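Local coordinates for stage III sporulation protein AF (Bacillus subtilis, PDB 6DCS) that is a component of a sporulation-essential membrane channel, its ring-building-motif domain probably helping to assemble a ring, at residues 15-18 / 19-22; 92-95 / 96-100. One frame throughout, in Å; residues are numbered along the deposited sequence.

Interaction 1: residues 15-18 / 19-22; sequences ILEE and MAVQ
The carbonyl oxygen of E17 takes two backbone N-H groups from the following turn of helix 11-30. V21 N makes the sounder bond, 3.1 Å from E17 O, reaching it from above the carbonyl plane, 36° out of it. A20 N adds a weak one and shares its single proton, also weakly, with the carbonyl oxygen of L16. The i to i+4 bonds on either side are near straight: M19 N lies 2.9 Å from I15 O, and Q22 N lies 3.2 Å from E18 O.

Among the side chains, L16 and M19 make the apolar contact. M19 is extended as far as its sulfur and then bends at chi3 (-34°), which carries the end methyl back along the helix until CE is 3.4 Å from L16 CD1. E18 and Q22 run side by side in the same direction, with NE2 of Q22 3.9 Å from CG of E18; the amide therefore rests against the aliphatic part of the glutamate, and the carboxylate and amide planes are turned 53° apart. V21 sets CG2 against the carbonyl oxygen of E18, 3.5 Å away.

This is a surface turn of the helix, yet L16 also touches L43 and A45, so it fastens helix 11-30 to the edge strand 37-45.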
loop_
_atom_site.group_PDB
_atom_site.type_symbol
_atom_site.label_atom_id
_atom_site.label_comp_id
_atom_site.label_asym_id
_atom_site.label_seq_id
_atom_site.Cartn_x
_atom_site.Cartn_y
_atom_site.Cartn_z
ATOM N N ILE A 15 -17.184 8.316 7.099
ATOM C CA ILE A 15 -16.691 9.084 5.971
ATOM C C ILE A 15 -15.360 8.531 5.521
ATOM O O ILE A 15 -15.139 8.282 4.321
ATOM C CB ILE A 15 -16.581 10.562 6.363
ATOM C CG1 ILE A 15 -17.978 11.162 6.455
ATOM C CG2 ILE A 15 -15.700 11.312 5.399
ATOM C CD1 ILE A 15 -17.994 12.432 7.263
ATOM N N LEU A 16 -14.468 8.304 6.487
ATOM C CA LEU A 16 -13.146 7.761 6.211
ATOM C C LEU A 16 -13.220 6.377 5.572
ATOM O O LEU A 16 -12.389 6.047 4.724
ATOM C CB LEU A 16 -12.341 7.725 7.503
ATOM C CG LEU A 16 -10.845 7.542 7.370
ATOM C CD1 LEU A 16 -10.347 8.613 6.473
ATOM C CD2 LEU A 16 -10.134 7.628 8.703
ATOM N N GLU A 17 -14.220 5.563 5.920
ATOM C CA GLU A 17 -14.347 4.276 5.229
ATOM C C GLU A 17 -14.940 4.420 3.843
ATOM O O GLU A 17 -14.742 3.541 2.998
ATOM C CB GLU A 17 -15.210 3.300 6.022
ATOM C CG GLU A 17 -14.489 2.623 7.197
ATOM C CD GLU A 17 -13.679 1.419 6.763
ATOM O OE1 GLU A 17 -13.586 1.162 5.542
ATOM O OE2 GLU A 17 -13.142 0.714 7.645
ATOM N N GLU A 18 -15.674 5.504 3.594
ATOM C CA GLU A 18 -16.218 5.739 2.265
ATOM C C GLU A 18 -15.106 6.169 1.324
ATOM O O GLU A 18 -14.939 5.611 0.233
ATOM C CB GLU A 18 -17.316 6.797 2.344
ATOM C CG GLU A 18 -17.664 7.478 1.046
ATOM C CD GLU A 18 -18.652 8.611 1.253
ATOM O OE1 GLU A 18 -19.506 8.483 2.168
ATOM O OE2 GLU A 18 -18.565 9.629 0.520
ATOM N N MET A 19 -14.316 7.152 1.748
ATOM C CA MET A 19 -13.115 7.519 1.014
ATOM C C MET A 19 -12.214 6.314 0.789
ATOM O O MET A 19 -11.465 6.273 -0.193
ATOM C CB MET A 19 -12.347 8.613 1.775
ATOM C CG MET A 19 -12.903 10.014 1.610
ATOM S SD MET A 19 -11.982 11.365 2.419
ATOM C CE MET A 19 -11.364 10.586 3.916
ATOM N N ALA A 20 -12.261 5.329 1.683
ATOM C CA ALA A 20 -11.319 4.224 1.602
ATOM C C ALA A 20 -11.757 3.181 0.577
ATOM O O ALA A 20 -10.918 2.654 -0.158
ATOM C CB ALA A 20 -11.130 3.595 2.982
ATOM N N VAL A 21 -13.056 2.854 0.496
ATOM C CA VAL A 21 -13.455 1.875 -0.521
ATOM C C VAL A 21 -13.346 2.478 -1.925
ATOM O O VAL A 21 -12.965 1.786 -2.879
ATOM C CB VAL A 21 -14.868 1.304 -0.267
ATOM C CG1 VAL A 21 -14.938 0.593 1.088
ATOM C CG2 VAL A 21 -15.942 2.374 -0.417
ATOM N N GLN A 22 -13.666 3.770 -2.073
ATOM C CA GLN A 22 -13.543 4.407 -3.379
ATOM C C GLN A 22 -12.090 4.458 -3.803
ATOM O O GLN A 22 -11.762 4.240 -4.972
ATOM C CB GLN A 22 -14.158 5.815 -3.371
ATOM C CG GLN A 22 -15.665 5.867 -3.744
ATOM C CD GLN A 22 -16.405 7.043 -3.084
ATOM O OE1 GLN A 22 -15.819 8.108 -2.844
ATOM N NE2 GLN A 22 -17.702 6.856 -2.793
#

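Interaction 2: residues 92-95 / 96-100; sequences QKEA and KQIQT
Helix 81-106 is the second helix of the ring-building motif, an alpha-beta-beta-alpha-beta fold with a three-stranded sheet, and residues 92-100 form a partly buried piece of it. Bonds from i to i+4 carry the turn: K96 N to Q92 O at 3.0 Å and Q99 N to A95 O at 3.1 Å. Between them E94 O accepts twice. I98 N approaches nearly head-on at 3.2 Å, while Q97 N comes in at 2.7 Å from well above the carbonyl plane, 55° out of it. Q97 N also makes a weak bond to K93 O, so an i to i+3 bond, as in a 3-10 turn, is mixed in here.

In E94, a chi1 of 173° puts CG anti to the backbone N and near I98; the bend at chi2 then carries the carboxylate along the helix toward the Q97 side chain. That carboxylate also lies close to that of E35, an approach of like charges that may raise its pKa. The buried I98 packs on Y36, and Q99, extended beyond CG, gives its NE2 to I113 O. The tip of I98, its CD1 methyl, lies 4.2 Å from CG of E94.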
loop_
_atom_site.group_PDB
_atom_site.type_symbol
_atom_site.label_atom_id
_atom_site.label_comp_id
_atom_site.label_asym_id
_atom_site.label_seq_id
_atom_site.Cartn_x
_atom_site.Cartn_y
_atom_site.Cartn_z
ATOM N N GLN A 92 13.816 -2.608 -4.032
ATOM C CA GLN A 92 13.567 -1.228 -3.625
ATOM C C GLN A 92 12.848 -0.500 -4.732
ATOM O O GLN A 92 11.862 0.207 -4.494
ATOM C CB GLN A 92 14.879 -0.513 -3.303
ATOM C CG GLN A 92 14.743 0.612 -2.288
ATOM C CD GLN A 92 14.274 0.096 -0.934
ATOM O OE1 GLN A 92 14.314 -1.111 -0.666
ATOM N NE2 GLN A 92 13.794 1.002 -0.090
ATOM N N LYS A 93 13.287 -0.757 -5.966
ATOM C CA LYS A 93 12.866 -0.005 -7.137
ATOM C C LYS A 93 11.459 -0.428 -7.570
ATOM O O LYS A 93 10.656 0.400 -7.995
ATOM C CB LYS A 93 13.928 -0.206 -8.236
ATOM C CG LYS A 93 13.443 -0.146 -9.636
ATOM C CD LYS A 93 13.325 1.309 -10.116
ATOM C CE LYS A 93 12.918 1.215 -11.536
ATOM N NZ LYS A 93 11.738 0.351 -11.695
ATOM N N GLU A 94 11.129 -1.709 -7.422
ATOM C CA GLU A 94 9.741 -2.137 -7.565
ATOM C C GLU A 94 8.851 -1.397 -6.579
ATOM O O GLU A 94 7.894 -0.727 -6.977
ATOM C CB GLU A 94 9.626 -3.661 -7.388
ATOM C CG GLU A 94 8.196 -4.149 -7.363
ATOM C CD GLU A 94 7.577 -4.287 -8.759
ATOM O OE1 GLU A 94 7.492 -5.431 -9.282
ATOM O OE2 GLU A 94 7.190 -3.242 -9.337
ATOM N N ALA A 95 9.179 -1.459 -5.288
ATOM C CA ALA A 95 8.361 -0.807 -4.268
ATOM C C ALA A 95 8.075 0.647 -4.634
ATOM O O ALA A 95 6.913 1.082 -4.642
ATOM C CB ALA A 95 9.054 -0.889 -2.902
ATOM N N LYS A 96 9.123 1.399 -4.978
ATOM C CA LYS A 96 8.944 2.801 -5.306
ATOM C C LYS A 96 8.067 2.979 -6.551
ATOM O O LYS A 96 7.466 4.040 -6.742
ATOM C CB LYS A 96 10.314 3.448 -5.498
ATOM C CG LYS A 96 10.335 4.943 -5.300
ATOM C CD LYS A 96 11.748 5.402 -4.918
ATOM C CE LYS A 96 11.898 5.731 -3.408
ATOM N NZ LYS A 96 13.291 5.386 -2.984
ATOM N N GLN A 97 7.959 1.973 -7.411
ATOM C CA GLN A 97 7.137 2.196 -8.598
ATOM C C GLN A 97 5.651 2.049 -8.315
ATOM O O GLN A 97 4.863 2.857 -8.816
ATOM C CB GLN A 97 7.535 1.261 -9.738
ATOM C CG GLN A 97 6.796 1.566 -11.067
ATOM C CD GLN A 97 6.276 0.311 -11.789
ATOM O OE1 GLN A 97 6.088 -0.756 -11.181
ATOM N NE2 GLN A 97 6.107 0.423 -13.112
ATOM N N ILE A 98 5.246 1.036 -7.544
ATOM C CA ILE A 98 3.875 0.997 -7.023
ATOM C C ILE A 98 3.525 2.289 -6.276
ATOM O O ILE A 98 2.414 2.805 -6.409
ATOM C CB ILE A 98 3.677 -0.222 -6.114
ATOM C CG1 ILE A 98 3.997 -1.486 -6.889
ATOM C CG2 ILE A 98 2.248 -0.269 -5.623
ATOM C CD1 ILE A 98 4.532 -2.580 -5.980
ATOM N N GLN A 99 4.454 2.831 -5.488
ATOM C CA GLN A 99 4.215 4.130 -4.861
ATOM C C GLN A 99 3.820 5.236 -5.842
ATOM O O GLN A 99 2.780 5.890 -5.689
ATOM C CB GLN A 99 5.450 4.605 -4.097
ATOM C CG GLN A 99 5.126 5.782 -3.188
ATOM C CD GLN A 99 6.337 6.453 -2.570
ATOM O OE1 GLN A 99 7.234 6.920 -3.294
ATOM N NE2 GLN A 99 6.361 6.535 -1.238
ATOM N N THR A 100 4.682 5.489 -6.827
ATOM C CA THR A 100 4.404 6.493 -7.844
ATOM C C THR A 100 3.127 6.170 -8.632
ATOM O O THR A 100 2.302 7.050 -8.898
ATOM C CB THR A 100 5.615 6.565 -8.754
ATOM O OG1 THR A 100 5.961 5.218 -9.062
ATOM C CG2 THR A 100 6.795 7.182 -8.057
#

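From the N terminus the chain first enters helix 11-30, where interaction 1 is made, then runs through the antiparallel strands 37-45 and 55-63, reaches interaction 2 in helix 81-106 and finishes the sheet with strand 113-116. The two contacts stand in series: each lies within one helix, so neither closes a long loop, and they neither nest nor cross. The centres of interactions 1 and 2 are about 24 Å apart, on opposite sides of the chain's centre; the nearest atoms of interactions 1 and 2 stay about 14 Å apart. The sheet links them indirectly: helix 11-30 packs on edge strand 37-45, while helix 81-106 is tied to the other edge strand, 113-116.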